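Local coordinates for flagella basal body P-ring formation protein FlgA (Salmonella typhimurium, PDB 3TEE), which acts in the periplasm as a chaperone of flagellar basal-body assembly, taking part in formation of the P-ring, at residues M134-Q137 against A138-V141. Residues are numbered along the deposited sequence; the frame is centred on the assembly and turned at random.
Sequences MIRQ and AWRV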
ATOM      1  N   MET A 134       5.626   5.545  -7.203  1.00 42.61           N
ATOM      2  CA  MET A 134       5.286   6.207  -8.478  1.00 41.42           C
ATOM      3  C   MET A 134       3.865   6.719  -8.475  1.00 44.01           C
ATOM      4  O   MET A 134       3.457   7.382  -9.430  1.00 44.51           O
ATOM      5  CB  MET A 134       5.369   5.217  -9.664  1.00 43.02           C
ATOM      6  CG  MET A 134       6.735   4.763 -10.057  1.00 46.32           C
ATOM      7  SD  MET A 134       6.592   3.251 -11.106  1.00 49.06           S
ATOM      8  CE  MET A 134       8.235   3.252 -11.718  1.00 46.59           C
ATOM      9  N   ILE A 135       3.071   6.313  -7.483  1.00 40.79           N
ATOM     10  CA  ILE A 135       1.640   6.587  -7.461  1.00 40.16           C
ATOM     11  C   ILE A 135       1.134   7.200  -6.146  1.00 45.26           C
ATOM     12  O   ILE A 135       1.783   7.091  -5.105  1.00 43.98           O
ATOM     13  CB  ILE A 135       0.839   5.270  -7.809  1.00 42.20           C
ATOM     14  CG1 ILE A 135       0.910   4.238  -6.661  1.00 42.87           C
ATOM     15  CG2 ILE A 135       1.281   4.653  -9.180  1.00 40.03           C
ATOM     16  CD1 ILE A 135      -0.110   3.060  -6.731  1.00 52.44           C
ATOM     17  N   ARG A 136      -0.086   7.733  -6.205  1.00 43.38           N
ATOM     18  CA  ARG A 136      -0.814   8.326  -5.075  1.00 43.87           C
ATOM     19  C   ARG A 136      -2.291   7.998  -5.243  1.00 49.65           C
ATOM     20  O   ARG A 136      -2.700   7.613  -6.341  1.00 47.97           O
ATOM     21  CB  ARG A 136      -0.607   9.865  -5.045  1.00 40.53           C
ATOM     22  CG  ARG A 136      -1.159  10.628  -6.263  1.00 46.11           C
ATOM     23  CD  ARG A 136      -1.403  12.111  -5.957  1.00 43.06           C
ATOM     24  NE  ARG A 136      -1.646  12.916  -7.164  1.00 38.83           N
ATOM     25  CZ  ARG A 136      -2.834  13.085  -7.733  1.00 50.81           C
ATOM     26  NH1 ARG A 136      -3.914  12.500  -7.224  1.00 52.12           N
ATOM     27  NH2 ARG A 136      -2.955  13.837  -8.815  1.00 43.62           N
ATOM     28  N   GLN A 137      -3.112   8.213  -4.180  1.00 47.88           N
ATOM     29  CA  GLN A 137      -4.556   8.031  -4.307  1.00 47.20           C
ATOM     30  C   GLN A 137      -5.109   9.224  -5.050  1.00 49.28           C
ATOM     31  O   GLN A 137      -4.504  10.300  -5.008  1.00 48.30           O
ATOM     32  CB  GLN A 137      -5.242   7.857  -2.932  1.00 48.91           C
ATOM     33  CG  GLN A 137      -5.334   6.394  -2.487  1.00 60.26           C
ATOM     34  CD  GLN A 137      -6.060   5.506  -3.478  1.00 80.12           C
ATOM     35  OE1 GLN A 137      -7.278   5.599  -3.670  1.00 74.50           O
ATOM     36  NE2 GLN A 137      -5.317   4.630  -4.140  1.00 78.87           N
ATOM     37  N   ALA A 138      -6.229   9.041  -5.764  1.00 45.78           N
ATOM     38  CA  ALA A 138      -6.868  10.122  -6.508  1.00 46.70           C
ATOM     39  C   ALA A 138      -7.365  11.218  -5.547  1.00 53.27           C
ATOM     40  O   ALA A 138      -7.581  10.950  -4.361  1.00 53.81           O
ATOM     41  CB  ALA A 138      -8.042   9.579  -7.310  1.00 47.62           C
ATOM     42  N   TRP A 139      -7.529  12.442  -6.051  1.00 50.47           N
ATOM     43  CA  TRP A 139      -8.048  13.521  -5.212  1.00 50.38           C
ATOM     44  C   TRP A 139      -9.568  13.441  -5.200  1.00 56.20           C
ATOM     45  O   TRP A 139     -10.192  13.586  -6.254  1.00 58.66           O
ATOM     46  CB  TRP A 139      -7.605  14.897  -5.721  1.00 48.36           C
ATOM     47  CG  TRP A 139      -6.121  15.127  -5.835  1.00 48.02           C
ATOM     48  CD1 TRP A 139      -5.481  15.775  -6.850  1.00 50.52           C
ATOM     49  CD2 TRP A 139      -5.115  14.823  -4.853  1.00 47.38           C
ATOM     50  NE1 TRP A 139      -4.142  15.897  -6.563  1.00 49.76           N
ATOM     51  CE2 TRP A 139      -3.888  15.309  -5.350  1.00 50.91           C
ATOM     52  CE3 TRP A 139      -5.138  14.216  -3.586  1.00 49.21           C
ATOM     53  CZ2 TRP A 139      -2.693  15.205  -4.627  1.00 50.60           C
ATOM     54  CZ3 TRP A 139      -3.947  14.087  -2.879  1.00 50.81           C
ATOM     55  CH2 TRP A 139      -2.737  14.556  -3.412  1.00 51.22           C
ATOM     56  N   ARG A 140     -10.170  13.184  -4.031  1.00 51.06           N
ATOM     57  CA  ARG A 140     -11.634  13.175  -3.910  1.00 51.03           C
ATOM     58  C   ARG A 140     -12.093  14.640  -3.917  1.00 55.05           C
ATOM     59  O   ARG A 140     -13.125  14.977  -4.500  1.00 56.55           O
ATOM     60  CB  ARG A 140     -12.085  12.452  -2.619  1.00 50.35           C
ATOM     61  CG  ARG A 140     -13.608  12.326  -2.434  1.00 56.03           C
ATOM     62  CD  ARG A 140     -14.282  11.486  -3.509  1.00 62.89           C
ATOM     63  NE  ARG A 140     -15.737  11.676  -3.564  1.00 62.19           N
ATOM     64  CZ  ARG A 140     -16.353  12.601  -4.295  1.00 78.40           C
ATOM     65  NH1 ARG A 140     -15.652  13.465  -5.016  1.00 68.90           N
ATOM     66  NH2 ARG A 140     -17.676  12.675  -4.300  1.00 71.42           N
ATOM     67  N   VAL A 141     -11.266  15.509  -3.323  1.00 48.36           N
ATOM     68  CA  VAL A 141     -11.505  16.938  -3.257  1.00 47.95           C
ATOM     69  C   VAL A 141     -10.334  17.637  -3.953  1.00 49.88           C
ATOM     70  O   VAL A 141      -9.178  17.322  -3.672  1.00 48.95           O
ATOM     71  CB  VAL A 141     -11.704  17.360  -1.768  1.00 51.23           C
ATOM     72  CG1 VAL A 141     -11.414  18.827  -1.543  1.00 50.91           C
ATOM     73  CG2 VAL A 141     -13.103  16.999  -1.279  1.00 50.89           C
TER
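R136 and W139, three residues apart where a short strand runs out into a linker, meet by a parallel cation-pi stack. The guanidinium lies flat on one face of the indole, the two planes 8° apart, with R136 CZ 3.6 Å from the centroid of the five-membered ring. R136 NH2 comes to 3.3 Å from W139 NE1, but both are donors and the closeness is that of stacked planes. Arginine suits the place because its flat cation can spread over the electron-rich indole while its N-H groups remain able to bond within their own plane; tryptophan offers a face broad enough for both CZ and CD.

Aliphatic contact extends the overlap: R136 CD sits off-centre over the six-membered ring, 4.0 Å from its centroid, in a CH-pi contact. With chi1 at 63° the arginine leaves its backbone between N and the carbonyl carbon, then runs extended from CG to NE, which carries the guanidinium forward along the chain to the tryptophan.

A hydrogen bond helps fix how the cation is turned. R136 NH1 donates to Q137 O at 3.2 Å with an N-H...O angle of 154°, and the acceptor lies close to the guanidinium plane. R136 NE is bonded in addition to a glycerol, probably from the crystallisation liquor.

A138 CA lies at the guanidinium edge. R136 bonds through its backbone to V119 of strand 118-120, and A138 to D117 just before it. Beyond, W139 touches N167 and Q172, and R140 with V141 forms a classic beta bulge opposite A168, leading toward strand 146-152.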